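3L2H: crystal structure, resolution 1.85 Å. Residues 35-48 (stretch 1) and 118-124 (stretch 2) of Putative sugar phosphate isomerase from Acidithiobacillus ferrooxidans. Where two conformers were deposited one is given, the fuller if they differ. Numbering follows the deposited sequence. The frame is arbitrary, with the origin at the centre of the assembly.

Stretch 1 (35-48) KSLGDAVGLRHMGI
Stretch 2 118-124: LVIGQRL

Strand 46-48 of stretch 1 runs antiparallel to strand 118-122 (172° between N-to-C directions, axes 4.6 Å apart at closest approach), pairing Met-46 with Gln-122, Gly-47 with Gly-121 and Ile-48 with Ile-120. Gly-47 (phi/psi -115/127) and Gly-121 (-148/157) form the hydrogen-bonded pair: Gly-47 N donates to Gly-121 O (2.8 Å) and Gly-121 N to Gly-47 O (2.9 Å). Beyond the strands, Arg-123 N extends the ladder to His-45 O (3.1 Å).

Arg-123, which has the largest covered surface, points its CA-to-CB bond toward stretch 1 and extends (chi1 -73°, chi2 -162°, chi3 -178°, chi4 170°) past Gly-47, whose CA lies 3.9 Å from Arg-123 NE; an ideal CB on Gly-47 would sit only 3.4 Å from that nitrogen. The positively charged Arg-123 guanidinium meets the Asp-39 carboxylate (chi1 m, chi2 -59°) in a bidentate salt bridge, Arg-123 NH1 to Asp-39 OD1 and Arg-123 NH2 to Asp-39 OD2, both 2.9 Å, while Met-46 O lies over one face. Asp-39 sits in helix 37-41, N-capped by Ser-36 (t): Asp-39 N donates to Ser-36 OG (3.2 Å), which donates to Asp-39 OD2 (2.5 Å). A water links Arg-123 NH1 to Arg-44 O.

Ile-48 (mt) shares a sheet face with Ile-120 (mt); its CG2 packs against Leu-118 CD2 (4.3 Å), which also meets Leu-37 CD1 (4.1 Å).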

ATOM      1  N   LYS B  35     -22.620   4.812  16.308  1.00 16.80           N
ATOM      2  CA  LYS B  35     -23.179   3.701  15.566  1.00 16.01           C
ATOM      3  C   LYS B  35     -22.290   3.441  14.349  1.00 15.16           C
ATOM      4  O   LYS B  35     -22.252   4.239  13.419  1.00 14.37           O
ATOM      5  CB  LYS B  35     -24.608   4.020  15.142  1.00 16.35           C
ATOM      6  CG  LYS B  35     -25.575   4.238  16.369  1.00 16.87           C
ATOM      7  CD  LYS B  35     -27.014   4.625  15.911  1.00 16.47           C
ATOM      8  CE  LYS B  35     -27.882   4.957  17.095  1.00 16.93           C
ATOM      9  NZ  LYS B  35     -29.335   5.190  16.651  1.00 17.02           N
ATOM     10  N   SER B  36     -21.561   2.346  14.374  1.00 14.47           N
ATOM     11  CA  SER B  36     -20.614   2.086  13.346  1.00 14.47           C
ATOM     12  C   SER B  36     -21.313   1.332  12.189  1.00 14.31           C
ATOM     13  O   SER B  36     -21.524   0.086  12.212  1.00 15.48           O
ATOM     14  CB  SER B  36     -19.422   1.303  13.852  1.00 15.01           C
ATOM     15  OG  SER B  36     -18.556   1.004  12.746  1.00 15.17           O
ATOM     16  N   LEU B  37     -21.750   2.116  11.227  1.00 14.45           N
ATOM     17  CA  LEU B  37     -22.482   1.552  10.090  1.00 14.59           C
ATOM     18  C   LEU B  37     -21.562   0.620   9.275  1.00 14.60           C
ATOM     19  O   LEU B  37     -21.933  -0.499   8.884  1.00 14.58           O
ATOM     20  CB  LEU B  37     -23.046   2.671   9.234  1.00 15.14           C
ATOM     21  CG  LEU B  37     -23.934   3.707   9.935  1.00 15.98           C
ATOM     22  CD1 LEU B  37     -24.539   4.662   8.882  1.00 15.34           C
ATOM     23  CD2 LEU B  37     -25.018   3.041  10.864  1.00 15.48           C
ATOM     24  N   GLY B  38     -20.321   1.059   9.082  1.00 14.85           N
ATOM     25  CA  GLY B  38     -19.354   0.254   8.359  1.00 14.92           C
ATOM     26  C   GLY B  38     -19.045  -1.059   9.025  1.00 15.55           C
ATOM     27  O   GLY B  38     -19.017  -2.086   8.344  1.00 15.05           O
ATOM     28  N   ASP B  39     -18.882  -1.088  10.355  1.00 16.06           N
ATOM     29  CA  ASP B  39     -18.552  -2.377  10.999  1.00 17.37           C
ATOM     30  C   ASP B  39     -19.732  -3.305  10.954  1.00 16.68           C
ATOM     31  O   ASP B  39     -19.563  -4.532  10.840  1.00 17.45           O
ATOM     32  CB  ASP B  39     -18.072  -2.184  12.455  1.00 18.01           C
ATOM     33  CG  ASP B  39     -16.690  -1.531  12.504  1.00 19.64           C
ATOM     34  OD1 ASP B  39     -15.751  -2.139  11.917  1.00 20.34           O
ATOM     35  OD2 ASP B  39     -16.562  -0.398  13.052  1.00 19.53           O
ATOM     36  N   ALA B  40     -20.930  -2.737  11.037  1.00 16.15           N
ATOM     37  CA  ALA B  40     -22.153  -3.518  10.981  1.00 16.25           C
ATOM     38  C   ALA B  40     -22.263  -4.280   9.653  1.00 15.51           C
ATOM     39  O   ALA B  40     -22.764  -5.395   9.633  1.00 16.29           O
ATOM     40  CB  ALA B  40     -23.404  -2.629  11.200  1.00 15.10           C
ATOM     41  N   VAL B  41     -21.806  -3.689   8.541  1.00 15.10           N
ATOM     42  CA  VAL B  41     -21.917  -4.388   7.258  1.00 14.08           C
ATOM     43  C   VAL B  41     -20.646  -5.095   6.846  1.00 14.56           C
ATOM     44  O   VAL B  41     -20.641  -5.855   5.874  1.00 15.30           O
ATOM     45  CB  VAL B  41     -22.394  -3.450   6.147  1.00 14.71           C
ATOM     46  CG1 VAL B  41     -23.739  -2.805   6.538  1.00 13.34           C
ATOM     47  CG2 VAL B  41     -21.348  -2.352   5.833  1.00 12.49           C
ATOM     48  N   GLY B  42     -19.544  -4.820   7.514  1.00 15.14           N
ATOM     49  CA  GLY B  42     -18.329  -5.531   7.179  1.00 16.48           C
ATOM     50  C   GLY B  42     -17.274  -4.721   6.459  1.00 16.47           C
ATOM     51  O   GLY B  42     -16.280  -5.276   6.014  1.00 15.70           O
ATOM     52  N   LEU B  43     -17.446  -3.420   6.376  1.00 15.36           N
ATOM     53  CA  LEU B  43     -16.362  -2.614   5.783  1.00 16.36           C
ATOM     54  C   LEU B  43     -15.106  -2.634   6.642  1.00 18.49           C
ATOM     55  O   LEU B  43     -15.169  -2.556   7.885  1.00 18.15           O
ATOM     56  CB  LEU B  43     -16.788  -1.176   5.544  1.00 15.80           C
ATOM     57  CG  LEU B  43     -18.017  -0.982   4.663  1.00 15.58           C
ATOM     58  CD1 LEU B  43     -18.331   0.512   4.615  1.00 15.02           C
ATOM     59  CD2 LEU B  43     -17.822  -1.539   3.273  1.00 13.92           C
ATOM     60  N   ARG B  44     -13.956  -2.752   5.971  1.00 19.54           N
ATOM     61  CA  ARG B  44     -12.665  -2.827   6.643  1.00 21.17           C
ATOM     62  C   ARG B  44     -11.693  -1.677   6.368  1.00 20.05           C
ATOM     63  O   ARG B  44     -10.819  -1.435   7.162  1.00 19.97           O
ATOM     64  CB  ARG B  44     -11.991  -4.116   6.209  1.00 24.80           C
ATOM     65  CG  ARG B  44     -12.821  -5.325   6.643  1.00 28.55           C
ATOM     66  CD  ARG B  44     -12.260  -6.621   6.110  1.00 31.66           C
ATOM     67  NE  ARG B  44     -10.835  -6.699   6.420  1.00 35.53           N
ATOM     68  CZ  ARG B  44     -10.320  -6.881   7.642  1.00 38.45           C
ATOM     69  NH1 ARG B  44     -11.109  -6.976   8.725  1.00 40.01           N
ATOM     70  NH2 ARG B  44      -8.991  -6.919   7.795  1.00 39.43           N
ATOM     71  N   HIS B  45     -11.833  -0.979   5.253  0.60 18.91           N
ATOM     72  CA  HIS B  45     -10.840   0.020   4.848  0.60 18.36           C
ATOM     73  C   HIS B  45     -11.312   1.452   5.009  0.60 17.71           C
ATOM     74  O   HIS B  45     -10.612   2.403   4.680  0.60 17.09           O
ATOM     75  CB  HIS B  45     -10.445  -0.257   3.400  0.60 19.05           C
ATOM     76  CG  HIS B  45      -9.839  -1.614   3.225  0.60 19.46           C
ATOM     77  ND1 HIS B  45      -8.554  -1.899   3.636  0.60 20.44           N
ATOM     78  CD2 HIS B  45     -10.352  -2.772   2.750  0.60 20.23           C
ATOM     79  CE1 HIS B  45      -8.299  -3.177   3.406  0.60 20.94           C
ATOM     80  NE2 HIS B  45      -9.369  -3.729   2.867  0.60 20.24           N
HETATM   81  N   MSE B  46     -12.536   1.592   5.500  0.50 17.39           N
HETATM   82  CA  MSE B  46     -13.162   2.869   5.780  0.50 17.83           C
HETATM   83  C   MSE B  46     -14.017   2.662   7.008  0.50 17.88           C
HETATM   84  O   MSE B  46     -14.490   1.548   7.262  0.50 17.59           O
HETATM   85  CB  MSE B  46     -14.094   3.337   4.678  0.50 18.68           C
HETATM   86  CG  MSE B  46     -13.662   3.063   3.266  0.50 19.55           C
HETATM   87 SE   MSE B  46     -14.979   3.866   2.001  0.38 20.14          SE
HETATM   88  CE  MSE B  46     -16.535   2.964   2.471  0.50 18.76           C
ATOM     89  N   GLY B  47     -14.209   3.747   7.734  1.00 17.93           N
ATOM     90  CA  GLY B  47     -15.054   3.831   8.908  1.00 17.63           C
ATOM     91  C   GLY B  47     -16.178   4.789   8.527  1.00 16.93           C
ATOM     92  O   GLY B  47     -15.940   5.878   7.955  1.00 17.11           O
ATOM     93  N   ILE B  48     -17.412   4.355   8.701  1.00 16.59           N
ATOM     94  CA  ILE B  48     -18.554   5.202   8.499  1.00 16.26           C
ATOM     95  C   ILE B  48     -19.403   5.085   9.775  1.00 16.44           C
ATOM     96  O   ILE B  48     -19.905   3.996  10.076  1.00 17.11           O
ATOM     97  CB  ILE B  48     -19.360   4.826   7.262  1.00 15.89           C
ATOM     98  CG1 ILE B  48     -18.490   4.891   6.000  1.00 15.67           C
ATOM     99  CG2 ILE B  48     -20.608   5.790   7.124  1.00 16.82           C
ATOM    100  CD1 ILE B  48     -19.101   4.407   4.681  1.00 13.12           C
ATOM    101  N   LEU B 118     -22.652  12.204  10.265  1.00 16.69           N
ATOM    102  CA  LEU B 118     -21.947  11.092   9.692  1.00 18.16           C
ATOM    103  C   LEU B 118     -20.471  11.446   9.731  1.00 18.31           C
ATOM    104  O   LEU B 118     -20.083  12.550   9.316  1.00 19.06           O
ATOM    105  CB  LEU B 118     -22.336  10.858   8.242  1.00 19.84           C
ATOM    106  CG  LEU B 118     -23.555  10.065   7.913  1.00 21.73           C
ATOM    107  CD1 LEU B 118     -23.631  10.002   6.378  1.00 22.21           C
ATOM    108  CD2 LEU B 118     -23.465   8.660   8.596  1.00 21.65           C
ATOM    109  N   VAL B 119     -19.668  10.567  10.308  1.00 17.76           N
ATOM    110  CA  VAL B 119     -18.234  10.688  10.300  1.00 17.82           C
ATOM    111  C   VAL B 119     -17.665   9.578   9.384  1.00 18.04           C
ATOM    112  O   VAL B 119     -17.974   8.383   9.550  1.00 17.31           O
ATOM    113  CB  VAL B 119     -17.643  10.637  11.720  1.00 18.89           C
ATOM    114  CG1 VAL B 119     -16.118  10.682  11.631  1.00 19.10           C
ATOM    115  CG2 VAL B 119     -18.180  11.804  12.559  1.00 18.75           C
ATOM    116  N   ILE B 120     -16.836   9.999   8.420  1.00 17.77           N
ATOM    117  CA  ILE B 120     -16.291   9.150   7.372  1.00 17.96           C
ATOM    118  C   ILE B 120     -14.791   9.248   7.433  1.00 18.66           C
ATOM    119  O   ILE B 120     -14.237  10.372   7.393  1.00 18.65           O
ATOM    120  CB  ILE B 120     -16.758   9.591   5.992  1.00 18.39           C
ATOM    121  CG1 ILE B 120     -18.286   9.528   5.876  1.00 18.62           C
ATOM    122  CG2 ILE B 120     -16.108   8.703   4.887  1.00 17.73           C
ATOM    123  CD1 ILE B 120     -18.884  10.527   4.904  1.00 19.08           C
ATOM    124  N   GLY B 121     -14.104   8.111   7.573  1.00 18.48           N
ATOM    125  CA  GLY B 121     -12.661   8.138   7.652  1.00 19.82           C
ATOM    126  C   GLY B 121     -11.975   6.919   7.070  1.00 20.34           C
ATOM    127  O   GLY B 121     -12.594   5.854   6.860  1.00 20.36           O
ATOM    128  N   GLN B 122     -10.725   7.097   6.697  1.00 20.28           N
ATOM    129  CA  GLN B 122      -9.946   5.968   6.191  1.00 20.92           C
ATOM    130  C   GLN B 122      -9.563   5.151   7.352  1.00 21.45           C
ATOM    131  O   GLN B 122      -9.446   5.691   8.469  1.00 25.48           O
ATOM    132  CB  GLN B 122      -8.656   6.393   5.530  1.00 20.74           C
ATOM    133  CG  GLN B 122      -8.767   7.103   4.266  1.00 20.25           C
ATOM    134  CD  GLN B 122      -7.414   7.334   3.681  1.00 20.40           C
ATOM    135  OE1 GLN B 122      -6.835   8.407   3.858  1.00 16.56           O
ATOM    136  NE2 GLN B 122      -6.865   6.315   3.010  1.00 20.25           N
ATOM    137  N   ARG B 123      -9.351   3.861   7.128  1.00 20.92           N
ATOM    138  CA  ARG B 123      -8.757   2.976   8.112  1.00 21.89           C
ATOM    139  C   ARG B 123      -7.466   2.424   7.550  1.00 22.19           C
ATOM    140  O   ARG B 123      -7.534   1.594   6.677  1.00 22.77           O
ATOM    141  CB  ARG B 123      -9.647   1.798   8.421  1.00 22.34           C
ATOM    142  CG  ARG B 123     -10.823   2.161   9.244  1.00 23.37           C
ATOM    143  CD  ARG B 123     -11.405   0.948   9.875  1.00 24.22           C
ATOM    144  NE  ARG B 123     -12.562   1.381  10.609  1.00 25.26           N
ATOM    145  CZ  ARG B 123     -13.456   0.576  11.158  1.00 25.51           C
ATOM    146  NH1 ARG B 123     -13.355  -0.729  11.042  1.00 24.97           N
ATOM    147  NH2 ARG B 123     -14.467   1.101  11.829  1.00 26.71           N
ATOM    148  N   LEU B 124      -6.321   2.924   8.006  1.00 20.42           N
ATOM    149  CA  LEU B 124      -5.018   2.490   7.507  1.00 20.24           C
ATOM    150  C   LEU B 124      -4.254   1.785   8.610  1.00 19.95           C
ATOM    151  O   LEU B 124      -4.446   2.064   9.782  1.00 19.37           O
ATOM    152  CB  LEU B 124      -4.186   3.672   7.045  1.00 19.01           C
ATOM    153  CG  LEU B 124      -4.775   4.477   5.923  1.00 19.49           C
ATOM    154  CD1 LEU B 124      -3.891   5.753   5.655  1.00 17.79           C
ATOM    155  CD2 LEU B 124      -4.962   3.571   4.644  1.00 20.33           C
TER
HETATM  156  O   HOH W   1     -11.232  -2.296   9.822  1.00 30.00           O
HETATM  157  O   HOH W   2      -8.845   3.695   3.250  1.00 32.75           O
HETATM  158  O   HOH W   3      -6.902   0.022   4.741  1.00 54.03           O